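PDB 4N0T: U4/U6 snRNA-associated-splicing factor PRP24 from Saccharomyces cerevisiae, which binds U6 snRNA, anneals it to U4 snRNA and serves as a recycling factor of the spliceosome that removes introns from pre-mRNA. Local coordinates for residues L261-N264 / E265-L269; L295-Q298 / F299-E303; T354-D357 / M358-Y361. All blocks are in the same frame, centred on the assembly; numbering follows the deposited sequence.

Contact 1 of 3, residues L261-N264 / E265-L269; sequences LERN and EVKRL. With nucleotides of chain B.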
loop_
_atom_site.group_PDB
_atom_site.type_symbol
_atom_site.label_atom_id
_atom_site.label_comp_id
_atom_site.label_asym_id
_atom_site.label_seq_id
_atom_site.Cartn_x
_atom_site.Cartn_y
_atom_site.Cartn_z
ATOM N N LEU A 261 -15.120 1.229 -3.946
ATOM C CA LEU A 261 -15.932 0.069 -4.342
ATOM C C LEU A 261 -15.596 -1.151 -3.506
ATOM O O LEU A 261 -16.484 -1.891 -3.073
ATOM C CB LEU A 261 -15.734 -0.257 -5.827
ATOM C CG LEU A 261 -16.241 0.841 -6.752
ATOM C CD1 LEU A 261 -15.760 0.572 -8.176
ATOM C CD2 LEU A 261 -17.770 0.892 -6.716
ATOM N N GLU A 262 -14.306 -1.355 -3.276
ATOM C CA GLU A 262 -13.851 -2.495 -2.487
ATOM C C GLU A 262 -14.335 -2.423 -1.049
ATOM O O GLU A 262 -14.685 -3.444 -0.454
ATOM C CB GLU A 262 -12.326 -2.591 -2.556
ATOM C CG GLU A 262 -11.856 -3.131 -3.897
ATOM C CD GLU A 262 -10.374 -2.934 -4.145
ATOM O OE1 GLU A 262 -9.743 -2.100 -3.457
ATOM O OE2 GLU A 262 -9.843 -3.616 -5.045
ATOM N N ARG A 263 -14.331 -1.228 -0.473
ATOM C CA ARG A 263 -14.783 -1.085 0.905
ATOM C C ARG A 263 -16.278 -1.349 1.012
ATOM O O ARG A 263 -16.751 -1.958 1.973
ATOM C CB ARG A 263 -14.457 0.291 1.470
ATOM C CG ARG A 263 -15.096 0.555 2.837
ATOM C CD ARG A 263 -14.611 -0.406 3.946
ATOM N NE ARG A 263 -15.127 0.054 5.237
ATOM C CZ ARG A 263 -14.784 -0.449 6.420
ATOM N NH1 ARG A 263 -13.907 -1.450 6.498
ATOM N NH2 ARG A 263 -15.313 0.065 7.519
ATOM N N ASN A 264 -17.046 -0.891 0.039
ATOM C CA ASN A 264 -18.483 -1.160 0.111
ATOM C C ASN A 264 -18.786 -2.661 0.067
ATOM O O ASN A 264 -19.755 -3.127 0.679
ATOM C CB ASN A 264 -19.250 -0.353 -0.943
ATOM C CG ASN A 264 -19.291 1.113 -0.598
ATOM O OD1 ASN A 264 -19.120 1.480 0.571
ATOM N ND2 ASN A 264 -19.516 1.968 -1.600
ATOM N N GLU A 265 -17.930 -3.420 -0.613
ATOM C CA GLU A 265 -18.029 -4.884 -0.624
ATOM C C GLU A 265 -17.823 -5.487 0.770
ATOM O O GLU A 265 -18.575 -6.370 1.198
ATOM C CB GLU A 265 -17.013 -5.484 -1.608
ATOM C CG GLU A 265 -16.755 -6.993 -1.444
ATOM C CD GLU A 265 -15.643 -7.518 -2.366
ATOM O OE1 GLU A 265 -15.070 -6.712 -3.139
ATOM O OE2 GLU A 265 -15.340 -8.736 -2.323
ATOM N N VAL A 266 -16.797 -5.012 1.471
ATOM C CA VAL A 266 -16.520 -5.448 2.833
ATOM C C VAL A 266 -17.657 -5.071 3.776
ATOM O O VAL A 266 -18.046 -5.857 4.640
ATOM C CB VAL A 266 -15.191 -4.845 3.336
ATOM C CG1 VAL A 266 -15.056 -4.968 4.858
ATOM C CG2 VAL A 266 -14.028 -5.519 2.631
ATOM N N LYS A 267 -18.190 -3.864 3.606
ATOM C CA LYS A 267 -19.314 -3.411 4.422
ATOM C C LYS A 267 -20.520 -4.341 4.283
ATOM O O LYS A 267 -21.201 -4.620 5.275
ATOM C CB LYS A 267 -19.708 -1.971 4.046
ATOM C CG LYS A 267 -18.694 -0.932 4.514
ATOM C CD LYS A 267 -18.977 0.452 3.920
ATOM C CE LYS A 267 -20.350 0.979 4.318
ATOM N NZ LYS A 267 -20.620 2.268 3.610
ATOM N N ARG A 268 -20.764 -4.830 3.065
ATOM C CA ARG A 268 -21.861 -5.776 2.803
ATOM C C ARG A 268 -21.668 -7.046 3.618
ATOM O O ARG A 268 -22.622 -7.578 4.194
ATOM C CB ARG A 268 -21.921 -6.160 1.318
ATOM C CG ARG A 268 -23.046 -7.147 0.993
ATOM C CD ARG A 268 -22.904 -7.794 -0.381
ATOM N NE ARG A 268 -21.780 -8.728 -0.444
ATOM C CZ ARG A 268 -21.737 -9.910 0.172
ATOM N NH1 ARG A 268 -22.754 -10.321 0.928
ATOM N NH2 ARG A 268 -20.665 -10.680 0.041
ATOM N N LEU A 269 -20.424 -7.525 3.663
ATOM C CA LEU A 269 -20.086 -8.708 4.444
ATOM C C LEU A 269 -20.300 -8.478 5.926
ATOM O O LEU A 269 -20.890 -9.318 6.608
ATOM C CB LEU A 269 -18.634 -9.125 4.201
ATOM C CG LEU A 269 -18.422 -10.348 3.322
ATOM C CD1 LEU A 269 -16.985 -10.818 3.410
ATOM C CD2 LEU A 269 -19.373 -11.450 3.749
ATOM P P C B 29 -17.335 3.312 5.782
ATOM O OP1 C B 29 -17.148 1.987 6.420
ATOM O OP2 C B 29 -18.689 3.656 5.232
ATOM O "O5'" C B 29 -16.871 4.465 6.775
ATOM C "C5'" C B 29 -17.366 4.536 8.113
ATOM C "C4'" C B 29 -16.289 4.950 9.083
ATOM O "O4'" C B 29 -15.224 3.957 9.048
ATOM C "C3'" C B 29 -15.616 6.291 8.786
ATOM O "O3'" C B 29 -15.145 6.844 10.016
ATOM C "C2'" C B 29 -14.406 5.867 7.968
ATOM O "O2'" C B 29 -13.354 6.809 7.938
ATOM C "C1'" C B 29 -14.005 4.595 8.708
ATOM N N1 C B 29 -13.206 3.644 7.934
ATOM C C2 C B 29 -12.119 3.089 8.596
ATOM O O2 C B 29 -11.886 3.463 9.759
ATOM N N3 C B 29 -11.346 2.190 7.956
ATOM C C4 C B 29 -11.657 1.843 6.712
ATOM N N4 C B 29 -10.868 0.939 6.124
ATOM C C5 C B 29 -12.772 2.391 6.018
ATOM C C6 C B 29 -13.535 3.284 6.664
ATOM P P U B 28 -18.357 7.042 1.509
ATOM O OP1 U B 28 -17.708 8.272 1.012
ATOM O OP2 U B 28 -19.713 6.687 1.059
ATOM O "O5'" U B 28 -17.369 5.817 1.175
ATOM C "C5'" U B 28 -17.781 4.464 1.359
ATOM C "C4'" U B 28 -16.823 3.714 2.260
ATOM O "O4'" U B 28 -15.554 3.524 1.571
ATOM C "C3'" U B 28 -16.486 4.422 3.569
ATOM O "O3'" U B 28 -16.280 3.437 4.582
ATOM C "C2'" U B 28 -15.150 5.081 3.257
ATOM O "O2'" U B 28 -14.386 5.408 4.397
ATOM C "C1'" U B 28 -14.503 4.004 2.395
ATOM N N1 U B 28 -13.408 4.461 1.531
ATOM C C2 U B 28 -12.170 3.837 1.684
ATOM O O2 U B 28 -11.968 2.945 2.511
ATOM N N3 U B 28 -11.181 4.284 0.848
ATOM C C4 U B 28 -11.303 5.274 -0.107
ATOM O O4 U B 28 -10.323 5.580 -0.786
ATOM C C5 U B 28 -12.621 5.858 -0.219
ATOM C C6 U B 28 -13.608 5.444 0.577
ATOM P P A B 13 -17.501 -6.545 -15.319
ATOM O OP1 A B 13 -16.271 -7.223 -15.836
ATOM O OP2 A B 13 -17.941 -6.660 -13.906
ATOM O "O5'" A B 13 -17.332 -5.011 -15.695
ATOM C "C5'" A B 13 -17.892 -3.999 -14.875
ATOM C "C4'" A B 13 -16.811 -3.062 -14.409
ATOM O "O4'" A B 13 -17.415 -1.840 -13.907
ATOM C "C3'" A B 13 -15.929 -3.590 -13.277
ATOM O "O3'" A B 13 -14.624 -3.028 -13.439
ATOM C "C2'" A B 13 -16.574 -2.956 -12.051
ATOM O "O2'" A B 13 -15.733 -2.869 -10.922
ATOM C "C1'" A B 13 -16.913 -1.584 -12.610
ATOM N N9 A B 13 -17.906 -0.798 -11.886
ATOM C C8 A B 13 -19.181 -1.119 -11.500
ATOM N N7 A B 13 -19.805 -0.123 -10.923
ATOM C C5 A B 13 -18.888 0.919 -10.948
ATOM C C6 A B 13 -18.941 2.241 -10.491
ATOM N N6 A B 13 -20.014 2.770 -9.891
ATOM N N1 A B 13 -17.853 3.015 -10.690
ATOM C C2 A B 13 -16.787 2.494 -11.293
ATOM N N3 A B 13 -16.613 1.262 -11.761
ATOM C C4 A B 13 -17.715 0.519 -11.551
HETATM O O HOH W 1 -13.405 -5.776 -1.240
#

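Contact 2 of 3, residues L295-Q298 / F299-E303; sequences LICQ and FLQEE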
loop_
_atom_site.group_PDB
_atom_site.type_symbol
_atom_site.label_atom_id
_atom_site.label_comp_id
_atom_site.label_asym_id
_atom_site.label_seq_id
_atom_site.Cartn_x
_atom_site.Cartn_y
_atom_site.Cartn_z
ATOM N N LEU A 295 0.139 -11.191 1.577
ATOM C CA LEU A 295 1.014 -11.670 2.633
ATOM C C LEU A 295 0.288 -12.719 3.490
ATOM O O LEU A 295 0.868 -13.739 3.890
ATOM C CB LEU A 295 1.486 -10.492 3.485
ATOM C CG LEU A 295 2.610 -10.807 4.463
ATOM C CD1 LEU A 295 3.844 -11.242 3.692
ATOM C CD2 LEU A 295 2.922 -9.597 5.332
ATOM N N ILE A 296 -0.989 -12.476 3.764
ATOM C CA ILE A 296 -1.790 -13.416 4.542
ATOM C C ILE A 296 -1.974 -14.724 3.785
ATOM O O ILE A 296 -1.879 -15.809 4.365
ATOM C CB ILE A 296 -3.167 -12.816 4.871
ATOM C CG1 ILE A 296 -2.992 -11.613 5.802
ATOM C CG2 ILE A 296 -4.080 -13.878 5.488
ATOM C CD1 ILE A 296 -4.269 -10.802 6.008
ATOM N N CYS A 297 -2.217 -14.621 2.484
ATOM C CA CYS A 297 -2.387 -15.797 1.631
ATOM C C CYS A 297 -1.124 -16.664 1.663
ATOM O O CYS A 297 -1.183 -17.898 1.788
ATOM C CB CYS A 297 -2.690 -15.354 0.198
ATOM S SG CYS A 297 -3.117 -16.704 -0.928
ATOM N N GLN A 298 0.023 -16.007 1.569
ATOM C CA GLN A 298 1.307 -16.700 1.599
ATOM C C GLN A 298 1.498 -17.449 2.920
ATOM O O GLN A 298 1.918 -18.614 2.934
ATOM C CB GLN A 298 2.432 -15.695 1.371
ATOM C CG GLN A 298 3.821 -16.256 1.535
ATOM C CD GLN A 298 4.883 -15.196 1.338
ATOM O OE1 GLN A 298 5.319 -14.937 0.213
ATOM N NE2 GLN A 298 5.300 -14.568 2.431
ATOM N N PHE A 299 1.154 -16.784 4.022
ATOM C CA PHE A 299 1.178 -17.403 5.343
ATOM C C PHE A 299 0.270 -18.626 5.422
ATOM O O PHE A 299 0.675 -19.661 5.943
ATOM C CB PHE A 299 0.796 -16.365 6.395
ATOM C CG PHE A 299 0.354 -16.941 7.712
ATOM C CD1 PHE A 299 1.281 -17.466 8.612
ATOM C CD2 PHE A 299 -0.986 -16.892 8.085
ATOM C CE1 PHE A 299 0.868 -17.966 9.843
ATOM C CE2 PHE A 299 -1.406 -17.392 9.313
ATOM C CZ PHE A 299 -0.475 -17.932 10.191
ATOM N N LEU A 300 -0.955 -18.523 4.908
ATOM C CA LEU A 300 -1.872 -19.661 4.963
ATOM C C LEU A 300 -1.368 -20.851 4.151
ATOM O O LEU A 300 -1.558 -22.010 4.545
ATOM C CB LEU A 300 -3.260 -19.265 4.469
ATOM C CG LEU A 300 -3.987 -18.236 5.329
ATOM C CD1 LEU A 300 -5.324 -17.862 4.692
ATOM C CD2 LEU A 300 -4.202 -18.768 6.732
ATOM N N GLN A 301 -0.744 -20.568 3.009
ATOM C CA GLN A 301 -0.246 -21.631 2.141
ATOM C C GLN A 301 1.044 -22.258 2.656
ATOM O O GLN A 301 1.164 -23.485 2.684
ATOM C CB GLN A 301 -0.031 -21.108 0.719
ATOM C CG GLN A 301 -1.319 -20.779 -0.018
ATOM C CD GLN A 301 -1.070 -19.933 -1.252
ATOM O OE1 GLN A 301 -1.981 -19.674 -2.036
ATOM N NE2 GLN A 301 0.167 -19.481 -1.418
ATOM N N GLU A 302 2.001 -21.424 3.061
ATOM C CA GLU A 302 3.343 -21.900 3.406
ATOM C C GLU A 302 3.479 -22.388 4.843
ATOM O O GLU A 302 4.229 -23.327 5.113
ATOM C CB GLU A 302 4.391 -20.815 3.133
ATOM C CG GLU A 302 4.481 -20.399 1.668
ATOM C CD GLU A 302 5.534 -19.334 1.424
ATOM O OE1 GLU A 302 6.322 -19.041 2.352
ATOM O OE2 GLU A 302 5.573 -18.791 0.300
ATOM N N GLU A 303 2.768 -21.746 5.765
ATOM C CA GLU A 303 2.876 -22.094 7.177
ATOM C C GLU A 303 1.751 -23.018 7.645
ATOM O O GLU A 303 1.974 -23.905 8.470
ATOM C CB GLU A 303 2.927 -20.833 8.050
ATOM C CG GLU A 303 4.097 -19.912 7.748
ATOM C CD GLU A 303 5.445 -20.573 7.989
ATOM O OE1 GLU A 303 5.565 -21.369 8.949
ATOM O OE2 GLU A 303 6.388 -20.293 7.213
#

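Contact 3 of 3, residues T354-D357 / M358-Y361; sequences TIND and MKRY. With SO4 (sulfate ion), chain C.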
loop_
_atom_site.group_PDB
_atom_site.type_symbol
_atom_site.label_atom_id
_atom_site.label_comp_id
_atom_site.label_asym_id
_atom_site.label_seq_id
_atom_site.Cartn_x
_atom_site.Cartn_y
_atom_site.Cartn_z
ATOM N N THR A 354 -15.428 -15.202 14.752
ATOM C CA THR A 354 -16.425 -14.653 13.846
ATOM C C THR A 354 -16.196 -13.161 13.689
ATOM O O THR A 354 -15.354 -12.572 14.387
ATOM C CB THR A 354 -17.830 -14.833 14.420
ATOM O OG1 THR A 354 -17.934 -14.071 15.627
ATOM C CG2 THR A 354 -18.109 -16.300 14.710
ATOM N N ILE A 355 -16.958 -12.540 12.785
ATOM C CA ILE A 355 -16.930 -11.091 12.680
ATOM C C ILE A 355 -17.216 -10.438 14.032
ATOM O O ILE A 355 -16.513 -9.524 14.444
ATOM C CB ILE A 355 -17.919 -10.577 11.598
ATOM C CG1 ILE A 355 -17.391 -10.962 10.214
ATOM C CG2 ILE A 355 -18.100 -9.061 11.708
ATOM C CD1 ILE A 355 -18.412 -10.799 9.089
ATOM N N ASN A 356 -18.234 -10.920 14.742
ATOM C CA ASN A 356 -18.567 -10.317 16.029
ATOM C C ASN A 356 -17.483 -10.528 17.095
ATOM O O ASN A 356 -17.274 -9.657 17.948
ATOM C CB ASN A 356 -19.950 -10.776 16.521
ATOM C CG ASN A 356 -21.090 -10.160 15.722
ATOM O OD1 ASN A 356 -20.917 -9.138 15.061
ATOM N ND2 ASN A 356 -22.264 -10.787 15.779
ATOM N N ASP A 357 -16.779 -11.658 17.026
ATOM C CA ASP A 357 -15.633 -11.898 17.916
ATOM C C ASP A 357 -14.547 -10.857 17.660
ATOM O O ASP A 357 -13.952 -10.296 18.586
ATOM C CB ASP A 357 -15.022 -13.286 17.671
ATOM C CG ASP A 357 -15.879 -14.423 18.195
ATOM O OD1 ASP A 357 -16.669 -14.216 19.149
ATOM O OD2 ASP A 357 -15.751 -15.537 17.641
ATOM N N MET A 358 -14.273 -10.625 16.382
ATOM C CA MET A 358 -13.283 -9.636 15.988
ATOM C C MET A 358 -13.667 -8.259 16.517
ATOM O O MET A 358 -12.832 -7.547 17.067
ATOM C CB MET A 358 -13.158 -9.607 14.461
ATOM C CG MET A 358 -12.234 -8.505 13.955
ATOM S SD MET A 358 -12.124 -8.505 12.137
ATOM C CE MET A 358 -13.831 -8.198 11.688
ATOM N N LYS A 359 -14.940 -7.898 16.369
ATOM C CA LYS A 359 -15.423 -6.601 16.840
ATOM C C LYS A 359 -15.343 -6.493 18.361
ATOM O O LYS A 359 -14.905 -5.471 18.895
ATOM C CB LYS A 359 -16.868 -6.362 16.388
ATOM C CG LYS A 359 -17.023 -6.159 14.885
ATOM C CD LYS A 359 -18.464 -5.800 14.548
ATOM C CE LYS A 359 -18.631 -5.524 13.071
ATOM N NZ LYS A 359 -20.003 -5.007 12.766
ATOM N N ARG A 360 -15.769 -7.546 19.054
ATOM C CA ARG A 360 -15.714 -7.551 20.521
ATOM C C ARG A 360 -14.287 -7.386 21.034
ATOM O O ARG A 360 -14.029 -6.605 21.958
ATOM C CB ARG A 360 -16.359 -8.816 21.101
ATOM C CG ARG A 360 -17.890 -8.760 21.137
ATOM C CD ARG A 360 -18.494 -9.967 21.867
ATOM N NE ARG A 360 -18.345 -11.208 21.111
ATOM C CZ ARG A 360 -19.265 -11.685 20.280
ATOM N NH1 ARG A 360 -20.413 -11.037 20.105
ATOM N NH2 ARG A 360 -19.041 -12.815 19.623
ATOM N N TYR A 361 -13.352 -8.102 20.416
ATOM C CA TYR A 361 -11.950 -7.985 20.796
ATOM C C TYR A 361 -11.448 -6.565 20.594
ATOM O O TYR A 361 -10.782 -6.001 21.464
ATOM C CB TYR A 361 -11.073 -8.977 20.019
ATOM C CG TYR A 361 -9.620 -8.911 20.425
ATOM C CD1 TYR A 361 -9.170 -9.552 21.577
ATOM C CD2 TYR A 361 -8.699 -8.184 19.679
ATOM C CE1 TYR A 361 -7.836 -9.481 21.958
ATOM C CE2 TYR A 361 -7.373 -8.109 20.044
ATOM C CZ TYR A 361 -6.943 -8.758 21.190
ATOM O OH TYR A 361 -5.619 -8.681 21.561
HETATM S S SO4 C . -21.598 -14.099 17.506
HETATM O O1 SO4 C . -21.854 -13.966 16.073
HETATM O O2 SO4 C . -22.184 -12.962 18.224
HETATM O O3 SO4 C . -22.184 -15.347 17.991
HETATM O O4 SO4 C . -20.154 -14.156 17.718
HETATM O O HOH W 2 -15.930 -12.691 21.603
#

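Contact 1 of 3, residues L261-N264 / E265-L269
Leu261 O accepts the backbone N-H of Glu265 one turn on, while the leucine methyl CD1 reaches the base of A13 of chain B, 3.7 Å from N3. Glu262 O receives Val266 N and also a water, which donates a second, weak bond to Glu265 OE1. Arg263 crosses Lys267 at about a right angle, its NE 3.8 Å from Lys267 CG, and the two basic groups meet the phosphate of C29 of chain B. Arg263 CG stands anti to the backbone N (chi1 171°), 3.3 Å from O4' of U28 of chain B. The chain then bends at chi2, which brings NE and NH2 to the same C29 oxygen, OP1, at 3.0 and 2.9 Å. C29 C5 sits over one face of the guanidinium, and NH2 is also salt-bridged to Asp319. Lys267 bends at chi3 to put NZ 2.9 Å from C29 OP2. Asn264 runs alongside Lys267, OD1 holding NZ by a weak bond and touching U28 C5'. Val266 and Leu269 turn to the strand 311-317. With one side on that sheet and a basic side on RNA, helix 258-270 joins the occluded RRM to U6 snRNA.

Contact 2 of 3, residues L295-Q298 / F299-E303
Gln298 O receives the backbone N-H of Glu302 at 2.8 Å, the shortest hydrogen bond between the two segments, and has Glu302 CB and CG packed against it as well. The same pair also meets by side chains: both are extended beyond CG and converge at a slant, Glu302 OE2 lying 3.3 Å from the methylene CG of Gln298, with amide and carboxylate planes 26° apart. Gln298 OE1 points on to a weak hydrogen bond with Ser95 of RRM 2, so an alanine here would probably leave that serine without this partner and the Glu302 carboxylate without the methylene it lies on. Next to them, Gln301 brings OE1 to 3.4 Å from Cys297 SG, which chi1 of -173° sets anti to the backbone N. On the buried side, Ile296 O takes Leu300 N at 2.9 Å and lies at the edge of the Phe299 ring, close to its plane. Ile296 CG2 approaches Leu300 CD1 at 4.2 Å, and both side chains pack on Ile314 and Ile325, while Phe299 meets Phe345 edge-to-face. This is an amphipathic helix laid on the antiparallel sheet of an RRM, the first of the two that cover it, in the beta-alpha-beta-beta-alpha-beta order.

Contact 3 of 3, residues T354-D357 / M358-Y361
Arg360 lays its guanidinium over the carbonyl of Asn356, whose O lies 3.6 Å above the centre of one face. That oxygen also accepts Arg360 N, so the side chain curls back over the carbonyl that its own backbone bonds. CG lies beside the backbone N (chi1 -79°) and the chain bends at chi3, folding the group back toward the start of the helix. NH2 there forms a salt bridge with Asp357 OD1 at 2.8 Å; the carboxylate is turned 71° against the guanidinium and is met from above its own plane, whereas OD1 lies in the plane of the arginine. A water closes a second link, accepting from NE and donating to OD1. A sulfate, probably from the crystallisation liquor, lies at the edge of the guanidinium: NH2 reaches its O4 at 2.6 Å and NH1 its O2. Thr354 OG1 also donates to O4, and Asn356 ND2 bonds both O1 and O2, so three side chains hold the anion at the helix N terminus, where the helix dipole would probably favour it. Asp357 OD2 meanwhile accepts Thr354 N at 2.9 Å, and Thr354 OG1 accepts Asp357 N at 3.0 Å. On the inner side Ile355 CG2 runs alongside Lys359, 3.8 Å from CE, and Ile355 and Met358 pack on the strand 281-285. The reciprocal pair Thr354 and Asp357 is a capping box, which starts the C-terminal helix 355-365 over the beta-sheet face of the occluded RRM.

In the fold
All three contacts are local, between adjoining segments of one helix, so none closes a long loop; they follow in series, without nesting or crossing. Past strand 248-254, contact 1 lies in helix 258-270, which precedes strand 281-285, the first of the fourth, occluded RRM's sheet. Contact 2 follows in that domain's helix 293-302, and contact 3 comes last, in helix 355-365 after the final strand. Contacts 1 and 3 touch, Leu269 O lying 3.8 Å from Ile355 CD1, with centres about 17 Å apart. Their helices cover the sheet face that an RRM commonly offers to RNA, while helix 293-302 packs on the other face, its contact about 23 Å between centres from contact 1.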